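Local coordinates for c-di-GMP synthase (Capnocytophaga granulosa, PDB 6WT9), which joins two GTP molecules into the cyclic dinucleotide c-di-GMP, a second messenger of CBASS antiphage defence that leads infected cells to die, at residues R154-I167 with I170-S182. Numbering follows the deposited sequence.
Sequences RLLSEQKLSSVYEI and ITHPKAIKITNKS
Ile178 CD1 reaches the Tyr165 ring because its CG1 sits between the backbone N and the carbonyl carbon (chi1 68°), while the tyrosine carries CG beside its own backbone N. This methyl makes a CH-pi contact 3.7 Å from the Tyr165 ring centroid, only 8° off the normal, and Val164 CG1 covers the opposite face. The pair joins the end of a helix, packed over one face of the mixed sheet in the nucleotidyltransferase domain, to a strand of that sheet; helix 154-164 and strand 176-180 run nearly parallel, their axes 21° apart. After the helix, the chain turns back through strand 167-169, which forms an antiparallel hairpin with 176-180, and Thr179 N donates to Ile167 O (3.1 Å). Farther up the helix, Leu161 bridges two strand residues, its CD1 lying 3.9 Å from Ile176 CG2 and its CB against Ile178 CG2. Cys168 and Ile189 also border this apolar layer, and Val67 of helix 54-71 packs on Tyr165 and Ile178. Ile176 CD1 fits between Ser157 CB and Glu158 CG, while its CG1 lies beneath one face of the Arg154 guanidinium, offset toward the rim. From the connecting loop, Ile170 rests its CG2 on Glu158 CG, crossing that side chain at about a right angle. Ser162 OG turns back within the helix to Glu158 O, which also accepts from Ser162 N on the opposite face of its carbonyl plane. Water joins the segments at both ends. One molecule accepts from Arg154 NE (2.8 Å) and lies 3.0 Å from Pro173 O, one of more acceptors than its protons can serve; the other is hydrogen-bonded to Tyr165 OH at 2.9 Å and accepts from Asn180 ND2 at 3.2 Å.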
loop_
_atom_site.group_PDB
_atom_site.type_symbol
_atom_site.label_atom_id
_atom_site.label_comp_id
_atom_site.label_asym_id
_atom_site.label_seq_id
_atom_site.Cartn_x
_atom_site.Cartn_y
_atom_site.Cartn_z
ATOM N N ARG A 154 3.391 24.076 6.510
ATOM C CA ARG A 154 2.154 23.461 6.980
ATOM C C ARG A 154 1.026 24.483 7.050
ATOM O O ARG A 154 -0.098 24.213 6.614
ATOM C CB ARG A 154 2.380 22.808 8.345
ATOM C CG ARG A 154 1.129 22.221 8.983
ATOM C CD ARG A 154 0.490 21.172 8.089
ATOM N NE ARG A 154 -0.162 20.114 8.857
ATOM C CZ ARG A 154 -1.446 20.116 9.201
ATOM N NH1 ARG A 154 -2.226 21.125 8.849
ATOM N NH2 ARG A 154 -1.949 19.108 9.899
ATOM N N LEU A 155 1.311 25.671 7.592
ATOM C CA LEU A 155 0.287 26.706 7.685
ATOM C C LEU A 155 -0.100 27.235 6.308
ATOM O O LEU A 155 -1.279 27.497 6.047
ATOM C CB LEU A 155 0.774 27.846 8.581
ATOM C CG LEU A 155 0.918 27.524 10.069
ATOM C CD1 LEU A 155 1.575 28.679 10.805
ATOM C CD2 LEU A 155 -0.437 27.199 10.681
ATOM N N LEU A 156 0.877 27.398 5.412
ATOM C CA LEU A 156 0.566 27.882 4.070
ATOM C C LEU A 156 -0.218 26.843 3.279
ATOM O O LEU A 156 -1.106 27.196 2.493
ATOM C CB LEU A 156 1.850 28.260 3.332
ATOM C CG LEU A 156 2.563 29.532 3.797
ATOM C CD1 LEU A 156 3.873 29.713 3.048
ATOM C CD2 LEU A 156 1.668 30.747 3.612
ATOM N N SER A 157 0.101 25.561 3.466
ATOM C CA SER A 157 -0.671 24.512 2.812
ATOM C C SER A 157 -2.106 24.488 3.324
ATOM O O SER A 157 -3.039 24.240 2.555
ATOM C CB SER A 157 -0.001 23.153 3.021
ATOM O OG SER A 157 1.323 23.154 2.511
ATOM N N GLU A 158 -2.301 24.750 4.620
ATOM C CA GLU A 158 -3.652 24.814 5.171
ATOM C C GLU A 158 -4.465 25.918 4.508
ATOM O O GLU A 158 -5.620 25.710 4.124
ATOM C CB GLU A 158 -3.600 25.039 6.681
ATOM C CG GLU A 158 -3.135 23.845 7.479
ATOM C CD GLU A 158 -3.077 24.133 8.966
ATOM O OE1 GLU A 158 -3.445 25.257 9.370
ATOM O OE2 GLU A 158 -2.663 23.237 9.731
ATOM N N GLN A 159 -3.870 27.104 4.368
ATOM C CA GLN A 159 -4.601 28.245 3.828
ATOM C C GLN A 159 -5.011 28.002 2.382
ATOM O O GLN A 159 -6.175 28.195 2.013
ATOM C CB GLN A 159 -3.748 29.508 3.944
ATOM C CG GLN A 159 -4.413 30.758 3.395
ATOM C CD GLN A 159 -3.560 31.998 3.588
ATOM O OE1 GLN A 159 -2.506 31.949 4.224
ATOM N NE2 GLN A 159 -4.015 33.120 3.039
ATOM N N LYS A 160 -4.063 27.570 1.548
ATOM C CA LYS A 160 -4.353 27.353 0.134
ATOM C C LYS A 160 -5.353 26.218 -0.059
ATOM O O LYS A 160 -6.346 26.369 -0.780
ATOM C CB LYS A 160 -3.057 27.069 -0.626
ATOM C CG LYS A 160 -3.251 26.364 -1.961
ATOM C CD LYS A 160 -3.958 27.251 -2.974
ATOM C CE LYS A 160 -3.123 28.470 -3.329
ATOM N NZ LYS A 160 -3.787 29.289 -4.383
ATOM N N LEU A 161 -5.110 25.073 0.581
ATOM C CA LEU A 161 -5.970 23.912 0.365
ATOM C C LEU A 161 -7.375 24.151 0.903
ATOM O O LEU A 161 -8.360 23.771 0.260
ATOM C CB LEU A 161 -5.346 22.670 1.000
ATOM C CG LEU A 161 -4.031 22.223 0.356
ATOM C CD1 LEU A 161 -3.452 21.012 1.076
ATOM C CD2 LEU A 161 -4.223 21.937 -1.125
ATOM N N SER A 162 -7.493 24.781 2.076
ATOM C CA SER A 162 -8.814 25.122 2.596
ATOM C C SER A 162 -9.534 26.123 1.707
ATOM O O SER A 162 -10.768 26.190 1.734
ATOM C CB SER A 162 -8.705 25.682 4.015
ATOM O OG SER A 162 -8.057 24.764 4.877
ATOM N N SER A 163 -8.791 26.897 0.918
ATOM C CA SER A 163 -9.377 27.864 0.005
ATOM C C SER A 163 -9.750 27.266 -1.345
ATOM O O SER A 163 -10.573 27.850 -2.060
ATOM C CB SER A 163 -8.409 29.031 -0.207
ATOM O OG SER A 163 -8.705 29.724 -1.401
ATOM N N VAL A 164 -9.174 26.124 -1.708
ATOM C CA VAL A 164 -9.440 25.492 -2.993
ATOM C C VAL A 164 -10.497 24.399 -2.877
ATOM O O VAL A 164 -11.381 24.297 -3.727
ATOM C CB VAL A 164 -8.130 24.936 -3.590
ATOM C CG1 VAL A 164 -8.427 24.010 -4.756
ATOM C CG2 VAL A 164 -7.230 26.077 -4.030
ATOM N N TYR A 165 -10.429 23.588 -1.828
ATOM C CA TYR A 165 -11.304 22.435 -1.667
ATOM C C TYR A 165 -12.261 22.671 -0.507
ATOM O O TYR A 165 -11.828 22.993 0.605
ATOM C CB TYR A 165 -10.485 21.163 -1.430
ATOM C CG TYR A 165 -9.524 20.845 -2.553
ATOM C CD1 TYR A 165 -9.980 20.304 -3.748
ATOM C CD2 TYR A 165 -8.162 21.077 -2.416
ATOM C CE1 TYR A 165 -9.108 20.009 -4.777
ATOM C CE2 TYR A 165 -7.281 20.782 -3.442
ATOM C CZ TYR A 165 -7.762 20.247 -4.619
ATOM O OH TYR A 165 -6.899 19.951 -5.647
ATOM N N GLU A 166 -13.560 22.506 -0.774
ATOM C CA GLU A 166 -14.562 22.679 0.274
ATOM C C GLU A 166 -14.353 21.683 1.406
ATOM O O GLU A 166 -14.527 22.021 2.583
ATOM C CB GLU A 166 -15.969 22.537 -0.310
ATOM C CG GLU A 166 -16.425 23.703 -1.178
ATOM C CD GLU A 166 -15.740 23.740 -2.534
ATOM O OE1 GLU A 166 -15.792 24.797 -3.197
ATOM O OE2 GLU A 166 -15.151 22.713 -2.935
ATOM N N ILE A 167 -13.979 20.452 1.072
ATOM C CA ILE A 167 -13.692 19.415 2.054
ATOM C C ILE A 167 -12.182 19.413 2.267
ATOM O O ILE A 167 -11.422 18.936 1.419
ATOM C CB ILE A 167 -14.208 18.047 1.601
ATOM C CG1 ILE A 167 -15.707 18.120 1.300
ATOM C CG2 ILE A 167 -13.924 16.993 2.661
ATOM C CD1 ILE A 167 -16.288 16.825 0.778
ATOM N N ILE A 170 -7.873 19.772 8.332
ATOM C CA ILE A 170 -6.604 20.217 8.895
ATOM C C ILE A 170 -6.475 19.814 10.365
ATOM O O ILE A 170 -5.667 20.386 11.095
ATOM C CB ILE A 170 -6.413 21.733 8.721
ATOM C CG1 ILE A 170 -7.437 22.506 9.557
ATOM C CG2 ILE A 170 -6.525 22.124 7.255
ATOM C CD1 ILE A 170 -7.159 23.995 9.635
ATOM N N THR A 171 -7.253 18.824 10.808
ATOM C CA THR A 171 -7.283 18.474 12.225
ATOM C C THR A 171 -6.063 17.659 12.639
ATOM O O THR A 171 -5.497 17.893 13.712
ATOM C CB THR A 171 -8.568 17.710 12.546
ATOM O OG1 THR A 171 -9.697 18.573 12.355
ATOM C CG2 THR A 171 -8.558 17.204 13.982
ATOM N N HIS A 172 -5.641 16.708 11.814
ATOM C CA HIS A 172 -4.527 15.851 12.201
ATOM C C HIS A 172 -3.208 16.608 12.057
ATOM O O HIS A 172 -2.978 17.242 11.023
ATOM C CB HIS A 172 -4.496 14.583 11.357
ATOM C CG HIS A 172 -3.613 13.512 11.916
ATOM N ND1 HIS A 172 -2.311 13.328 11.504
ATOM C CD2 HIS A 172 -3.842 12.575 12.866
ATOM C CE1 HIS A 172 -1.779 12.320 12.171
ATOM N NE2 HIS A 172 -2.687 11.845 13.004
ATOM N N PRO A 173 -2.329 16.559 13.058
ATOM C CA PRO A 173 -1.100 17.365 13.018
ATOM C C PRO A 173 0.001 16.812 12.128
ATOM O O PRO A 173 1.067 17.433 12.043
ATOM C CB PRO A 173 -0.657 17.370 14.489
ATOM C CG PRO A 173 -1.158 16.076 15.022
ATOM C CD PRO A 173 -2.470 15.824 14.327
ATOM N N LYS A 174 -0.202 15.673 11.466
ATOM C CA LYS A 174 0.812 15.121 10.580
ATOM C C LYS A 174 0.424 15.155 9.109
ATOM O O LYS A 174 1.291 14.930 8.258
ATOM C CB LYS A 174 1.147 13.674 10.973
ATOM C CG LYS A 174 2.056 13.540 12.186
ATOM C CD LYS A 174 2.557 12.110 12.332
ATOM C CE LYS A 174 2.025 11.447 13.594
ATOM N NZ LYS A 174 2.654 11.997 14.826
ATOM N N ALA A 175 -0.836 15.431 8.783
ATOM C CA ALA A 175 -1.256 15.396 7.391
ATOM C C ALA A 175 -2.502 16.245 7.200
ATOM O O ALA A 175 -3.336 16.364 8.102
ATOM C CB ALA A 175 -1.523 13.960 6.922
ATOM N N ILE A 176 -2.611 16.832 6.011
ATOM C CA ILE A 176 -3.817 17.514 5.558
ATOM C C ILE A 176 -4.527 16.594 4.578
ATOM O O ILE A 176 -3.896 16.039 3.671
ATOM C CB ILE A 176 -3.484 18.864 4.898
ATOM C CG1 ILE A 176 -2.630 19.726 5.827
ATOM C CG2 ILE A 176 -4.761 19.600 4.509
ATOM C CD1 ILE A 176 -2.205 21.043 5.208
ATOM N N LYS A 177 -5.835 16.427 4.753
ATOM C CA LYS A 177 -6.633 15.560 3.895
ATOM C C LYS A 177 -7.643 16.408 3.139
ATOM O O LYS A 177 -8.428 17.138 3.754
ATOM C CB LYS A 177 -7.344 14.475 4.709
ATOM C CG LYS A 177 -8.075 13.450 3.855
ATOM C CD LYS A 177 -8.632 12.313 4.694
ATOM C CE LYS A 177 -9.144 11.181 3.816
ATOM N NZ LYS A 177 -8.057 10.588 2.985
ATOM N N ILE A 178 -7.622 16.313 1.810
ATOM C CA ILE A 178 -8.547 17.051 0.965
ATOM C C ILE A 178 -9.377 16.058 0.164
ATOM O O ILE A 178 -9.013 14.892 -0.005
ATOM C CB ILE A 178 -7.829 18.043 0.022
ATOM C CG1 ILE A 178 -7.000 17.301 -1.034
ATOM C CG2 ILE A 178 -6.959 19.003 0.820
ATOM C CD1 ILE A 178 -7.682 17.179 -2.394
ATOM N N THR A 179 -10.505 16.548 -0.342
ATOM C CA THR A 179 -11.383 15.771 -1.206
ATOM C C THR A 179 -11.645 16.575 -2.469
ATOM O O THR A 179 -12.201 17.676 -2.402
ATOM C CB THR A 179 -12.701 15.430 -0.507
ATOM O OG1 THR A 179 -12.442 14.573 0.613
ATOM C CG2 THR A 179 -13.652 14.730 -1.469
ATOM N N ASN A 180 -11.228 16.036 -3.610
ATOM C CA ASN A 180 -11.567 16.612 -4.907
ATOM C C ASN A 180 -12.974 16.139 -5.251
ATOM O O ASN A 180 -13.164 15.022 -5.736
ATOM C CB ASN A 180 -10.551 16.193 -5.964
ATOM C CG ASN A 180 -10.698 16.968 -7.265
ATOM O OD1 ASN A 180 -11.808 17.213 -7.737
ATOM N ND2 ASN A 180 -9.570 17.356 -7.851
ATOM N N LYS A 181 -13.971 16.987 -4.983
ATOM C CA LYS A 181 -15.357 16.585 -5.199
ATOM C C LYS A 181 -15.665 16.381 -6.676
ATOM O O LYS A 181 -16.573 15.614 -7.017
ATOM C CB LYS A 181 -16.309 17.619 -4.597
ATOM C CG LYS A 181 -16.118 17.841 -3.106
ATOM C CD LYS A 181 -17.327 18.526 -2.484
ATOM C CE LYS A 181 -17.646 19.838 -3.178
ATOM N NZ LYS A 181 -18.821 20.515 -2.561
ATOM N N SER A 182 -14.926 17.052 -7.563
ATOM C CA SER A 182 -15.135 16.854 -8.993
ATOM C C SER A 182 -14.696 15.466 -9.438
ATOM O O SER A 182 -15.297 14.891 -10.353
ATOM C CB SER A 182 -14.387 17.927 -9.785
ATOM O OG SER A 182 -14.526 17.721 -11.180
HETATM O O HOH W 1 2.136 18.736 9.517
HETATM O O HOH W 2 -6.771 17.090 -6.303
#